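Local coordinates for glycerol uptake operon antiterminator-related protein (Thermotoga maritima, PDB 1VKF), which is of undetermined function but is related to glycerol uptake operon antiterminators and probably takes part in transcription control that responds to glycerol-3-phosphate, at residues 49-52 with 53-57; 60-63 with 64-67. All coordinates share one frame; numbering follows the deposited sequence. Where two conformers were deposited one is given.

Interaction 1: residues 49-52 with 53-57; sequences LKIL and KDRGK
A Schellman motif ends helix 45-54 here. Regular helical bonds join Lys53 N to Leu49 O at 2.7 Å and Asp54 N to Lys50 O at 2.9 Å. Arg55 N is then shared weakly between Ile51 O and Leu52 O. Beyond it, Leu52 O weakly accepts Lys57 N at 3.4 Å, while Gly56 N bonds Lys53 O at 2.9 Å. Gly56 has a positive phi (81°), which turns the chain out of the helix. Lys50 and Asp54 form a salt bridge one turn apart. A chi1 of 172° carries the Lys50 chain away from its own backbone N, and a bend at chi4 brings NZ to the syn lone pair of Asp54 OD2, 2.8 Å away. Lys53 folds back at chi2 and chi3. Its NZ donates to Lys57 O at 3.0 Å and pairs with Asp85. A leucine here would probably leave the Lys57 carbonyl and the Asp85 carboxylate without their lysine mate. Arg55 runs out extended past Ile51 to the carbonyl of Gly28, and Lys57 NZ reaches those of Ile30 and Pro32. Within the beta-alpha-beta unit, Leu49 and Leu52 pack on strand 58-62 at Val59, and Leu52 also touches Val35 of strand 34-41.

Interaction 2: residues 60-63 with 64-67; sequences FVDM and DFVN
Phe65 N donates to Asp62 O at 3.1 Å, from above the carbonyl plane, across the turn between strand 58-62 and the short strand 66-67. A second backbone bond, from Val66 N to Met63 O, is straight but weak at 3.5 Å.

The Asp62 side chain forms an Asx turn. Its chi1 of -174° sets the carboxylate opposite its own backbone N, and OD1 accepts Asp64 N at 2.9 Å. The amide meets OD1 on its anti side, 24° out of the carboxylate plane.

One water lies between two acids. It is within hydrogen-bonding distance of Asp62 OD2 (2.9 Å) and Asp64 OD2 (2.6 Å). It can serve as donor to them, though more acceptors lie in reach than it has protons. The carboxylate planes stand 68° apart. Asp64 is also held by Thr89 OG1 and the backbone N of Ile90.

Apolar contacts come next. Val61 CG1 meets Val66 CG2 at 3.7 Å, the two side chains crossing at about a right angle. Met63, a selenomethionine, turns to Ala75 and Ile76 of helix 73-82.

Asp62 OD1 and Asp64 OD2 lie 3.9 Å apart, and two carboxylates this close would be expected to repel. The water and the backbone N-H groups probably offset that charge.

Overall arrangement
Interaction 1 comes first along the chain and interaction 2 follows it. Their centres lie about 16 Å apart. Strand 58-62 joins them: it starts just after the helix end of 53-57 and runs into the turn that leads to strand 66-67. The two contacts therefore sit near its opposite ends. They also touch directly, with Leu49 CD2 packed 3.8 Å from Val61 CG2, so helix 45-54 lies against the strand that follows it. The parallel sheet and alternating helices fit the TIM-barrel clan of this family. In such barrels the C-terminal ends of the strands usually carry the active site. Interaction 2 lies at that end, but no ligand role is established here.

Interaction 1: residues 49-52 with 53-57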
loop_
_atom_site.group_PDB
_atom_site.type_symbol
_atom_site.label_atom_id
_atom_site.label_comp_id
_atom_site.label_asym_id
_atom_site.label_seq_id
_atom_site.Cartn_x
_atom_site.Cartn_y
_atom_site.Cartn_z
ATOM N N LEU A 49 0.477 13.701 -7.642
ATOM C CA LEU A 49 -0.061 13.867 -6.305
ATOM C C LEU A 49 -1.032 15.047 -6.162
ATOM O O LEU A 49 -2.050 14.927 -5.476
ATOM C CB LEU A 49 1.031 14.004 -5.263
ATOM C CG LEU A 49 1.840 12.690 -5.099
ATOM C CD1 LEU A 49 3.095 12.897 -4.317
ATOM C CD2 LEU A 49 0.967 11.673 -4.365
ATOM N N LYS A 50 -0.723 16.170 -6.788
ATOM C CA LYS A 50 -1.646 17.305 -6.812
ATOM C C LYS A 50 -3.022 16.885 -7.358
ATOM O O LYS A 50 -4.038 17.281 -6.790
ATOM C CB LYS A 50 -1.090 18.433 -7.672
ATOM C CG LYS A 50 -2.096 19.570 -7.891
ATOM C CD LYS A 50 -1.451 20.891 -8.178
ATOM C CE LYS A 50 -2.497 22.045 -8.211
ATOM N NZ LYS A 50 -3.491 21.940 -7.110
ATOM N N ILE A 51 -3.056 16.127 -8.451
ATOM C CA ILE A 51 -4.329 15.687 -9.049
ATOM C C ILE A 51 -5.130 14.902 -7.975
ATOM O O ILE A 51 -6.339 15.110 -7.786
ATOM C CB ILE A 51 -4.130 14.857 -10.337
ATOM C CG1 ILE A 51 -3.628 15.716 -11.485
ATOM C CG2 ILE A 51 -5.427 14.098 -10.693
ATOM C CD1 ILE A 51 -2.990 14.851 -12.637
ATOM N N LEU A 52 -4.454 13.985 -7.283
ATOM C CA LEU A 52 -5.115 13.054 -6.388
ATOM C C LEU A 52 -5.481 13.750 -5.088
ATOM O O LEU A 52 -6.577 13.539 -4.548
ATOM C CB LEU A 52 -4.206 11.862 -6.109
ATOM C CG LEU A 52 -3.964 10.958 -7.338
ATOM C CD1 LEU A 52 -2.912 9.910 -6.960
ATOM C CD2 LEU A 52 -5.214 10.295 -7.831
ATOM N N LYS A 53 -4.601 14.613 -4.602
ATOM C CA LYS A 53 -4.884 15.345 -3.367
ATOM C C LYS A 53 -6.034 16.342 -3.610
ATOM O O LYS A 53 -6.839 16.573 -2.739
ATOM C CB LYS A 53 -3.635 16.058 -2.828
ATOM C CG LYS A 53 -2.501 15.087 -2.305
ATOM C CD LYS A 53 -2.941 14.185 -1.146
ATOM C CE LYS A 53 -3.382 15.013 0.083
ATOM N NZ LYS A 53 -4.024 14.194 1.216
ATOM N N ASP A 54 -6.106 16.901 -4.804
ATOM C CA ASP A 54 -7.185 17.824 -5.187
ATOM C C ASP A 54 -8.563 17.116 -5.142
ATOM O O ASP A 54 -9.590 17.787 -4.911
ATOM C CB ASP A 54 -6.940 18.390 -6.577
ATOM C CG ASP A 54 -5.987 19.623 -6.569
ATOM O OD1 ASP A 54 -5.571 20.077 -5.469
ATOM O OD2 ASP A 54 -5.620 20.201 -7.599
ATOM N N ARG A 55 -8.578 15.822 -5.411
ATOM C CA ARG A 55 -9.790 14.987 -5.323
ATOM C C ARG A 55 -10.122 14.601 -3.893
ATOM O O ARG A 55 -11.072 13.867 -3.664
ATOM C CB ARG A 55 -9.693 13.768 -6.188
ATOM C CG ARG A 55 -9.803 14.038 -7.668
ATOM C CD ARG A 55 -9.437 12.904 -8.489
ATOM N NE ARG A 55 -9.463 13.157 -9.932
ATOM C CZ ARG A 55 -9.966 12.295 -10.806
ATOM N NH1 ARG A 55 -10.536 11.188 -10.378
ATOM N NH2 ARG A 55 -9.923 12.545 -12.104
ATOM N N GLY A 56 -9.349 15.081 -2.926
ATOM C CA GLY A 56 -9.633 14.841 -1.531
ATOM C C GLY A 56 -9.171 13.480 -1.019
ATOM O O GLY A 56 -9.621 13.026 0.010
ATOM N N LYS A 57 -8.283 12.825 -1.754
ATOM C CA LYS A 57 -7.802 11.504 -1.379
ATOM C C LYS A 57 -6.611 11.564 -0.429
ATOM O O LYS A 57 -5.811 12.496 -0.480
ATOM C CB LYS A 57 -7.391 10.739 -2.606
ATOM C CG LYS A 57 -8.471 10.620 -3.691
ATOM C CD LYS A 57 -9.833 10.192 -3.193
ATOM C CE LYS A 57 -10.946 10.146 -4.256
ATOM N NZ LYS A 57 -12.218 9.671 -3.679
#

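Interaction 2: residues 60-63 with 64-67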
loop_
_atom_site.group_PDB
_atom_site.type_symbol
_atom_site.label_atom_id
_atom_site.label_comp_id
_atom_site.label_asym_id
_atom_site.label_seq_id
_atom_site.Cartn_x
_atom_site.Cartn_y
_atom_site.Cartn_z
ATOM N N PHE A 60 -0.924 7.193 -0.572
ATOM C CA PHE A 60 0.328 6.525 -0.298
ATOM C C PHE A 60 0.995 6.198 -1.638
ATOM O O PHE A 60 0.337 5.871 -2.653
ATOM C CB PHE A 60 0.122 5.245 0.562
ATOM C CG PHE A 60 -0.135 5.515 1.984
ATOM C CD1 PHE A 60 -1.289 6.169 2.395
ATOM C CD2 PHE A 60 0.776 5.104 2.880
ATOM C CE1 PHE A 60 -1.497 6.420 3.742
ATOM C CE2 PHE A 60 0.570 5.329 4.269
ATOM C CZ PHE A 60 -0.550 6.009 4.658
ATOM N N VAL A 61 2.303 6.435 -1.694
ATOM C CA VAL A 61 3.056 6.253 -2.909
ATOM C C VAL A 61 3.978 5.050 -2.742
ATOM O O VAL A 61 4.709 4.969 -1.769
ATOM C CB VAL A 61 3.953 7.472 -3.203
ATOM C CG1 VAL A 61 4.858 7.228 -4.389
ATOM C CG2 VAL A 61 3.061 8.658 -3.474
ATOM N N ASP A 62 3.970 4.143 -3.695
ATOM C CA ASP A 62 4.951 3.037 -3.702
ATOM C C ASP A 62 6.270 3.578 -4.215
ATOM O O ASP A 62 6.479 3.733 -5.413
ATOM C CB ASP A 62 4.509 1.882 -4.591
ATOM C CG ASP A 62 5.454 0.694 -4.482
ATOM O OD1 ASP A 62 6.612 0.885 -4.081
ATOM O OD2 ASP A 62 5.124 -0.476 -4.788
HETATM N N MSE A 63 7.121 3.944 -3.289
HETATM C CA MSE A 63 8.354 4.640 -3.572
HETATM C C MSE A 63 9.307 3.738 -4.369
HETATM O O MSE A 63 10.151 4.215 -5.143
HETATM C CB MSE A 63 8.953 5.212 -2.309
HETATM C CG MSE A 63 9.480 4.178 -1.402
HETATM SE SE MSE A 63 10.319 4.962 0.175
HETATM C CE MSE A 63 12.036 5.584 -0.719
ATOM N N ASP A 64 9.093 2.422 -4.288
ATOM C CA ASP A 64 9.959 1.512 -5.026
ATOM C C ASP A 64 9.712 1.526 -6.520
ATOM O O ASP A 64 10.542 1.000 -7.270
ATOM C CB ASP A 64 9.736 0.064 -4.566
ATOM C CG ASP A 64 9.931 -0.161 -3.098
ATOM O OD1 ASP A 64 10.586 0.625 -2.377
ATOM O OD2 ASP A 64 9.472 -1.223 -2.574
ATOM N N PHE A 65 8.594 2.107 -6.966
ATOM C CA PHE A 65 8.247 2.121 -8.383
ATOM C C PHE A 65 8.115 3.537 -8.970
ATOM O O PHE A 65 7.542 3.720 -10.050
ATOM C CB PHE A 65 7.001 1.253 -8.603
ATOM C CG PHE A 65 7.267 -0.221 -8.393
ATOM C CD1 PHE A 65 7.662 -1.034 -9.449
ATOM C CD2 PHE A 65 7.212 -0.768 -7.128
ATOM C CE1 PHE A 65 7.942 -2.394 -9.232
ATOM C CE2 PHE A 65 7.477 -2.094 -6.895
ATOM C CZ PHE A 65 7.854 -2.920 -7.956
ATOM N N VAL A 66 8.702 4.528 -8.285
ATOM C CA VAL A 66 8.787 5.895 -8.809
ATOM C C VAL A 66 10.079 5.894 -9.647
ATOM O O VAL A 66 11.207 5.809 -9.085
ATOM C CB VAL A 66 8.885 6.939 -7.681
ATOM C CG1 VAL A 66 9.072 8.327 -8.242
ATOM C CG2 VAL A 66 7.662 6.895 -6.742
ATOM N N ASN A 67 9.911 5.833 -10.963
ATOM C CA ASN A 67 11.036 5.791 -11.881
ATOM C C ASN A 67 11.961 6.977 -11.670
ATOM O O ASN A 67 11.522 8.134 -11.648
ATOM C CB ASN A 67 10.593 5.802 -13.296
ATOM C CG ASN A 67 10.031 4.447 -13.771
ATOM O OD1 ASN A 67 10.162 3.439 -13.104
ATOM N ND2 ASN A 67 9.463 4.446 -14.953
HETATM O O HOH W 1 7.118 -2.018 -3.368
#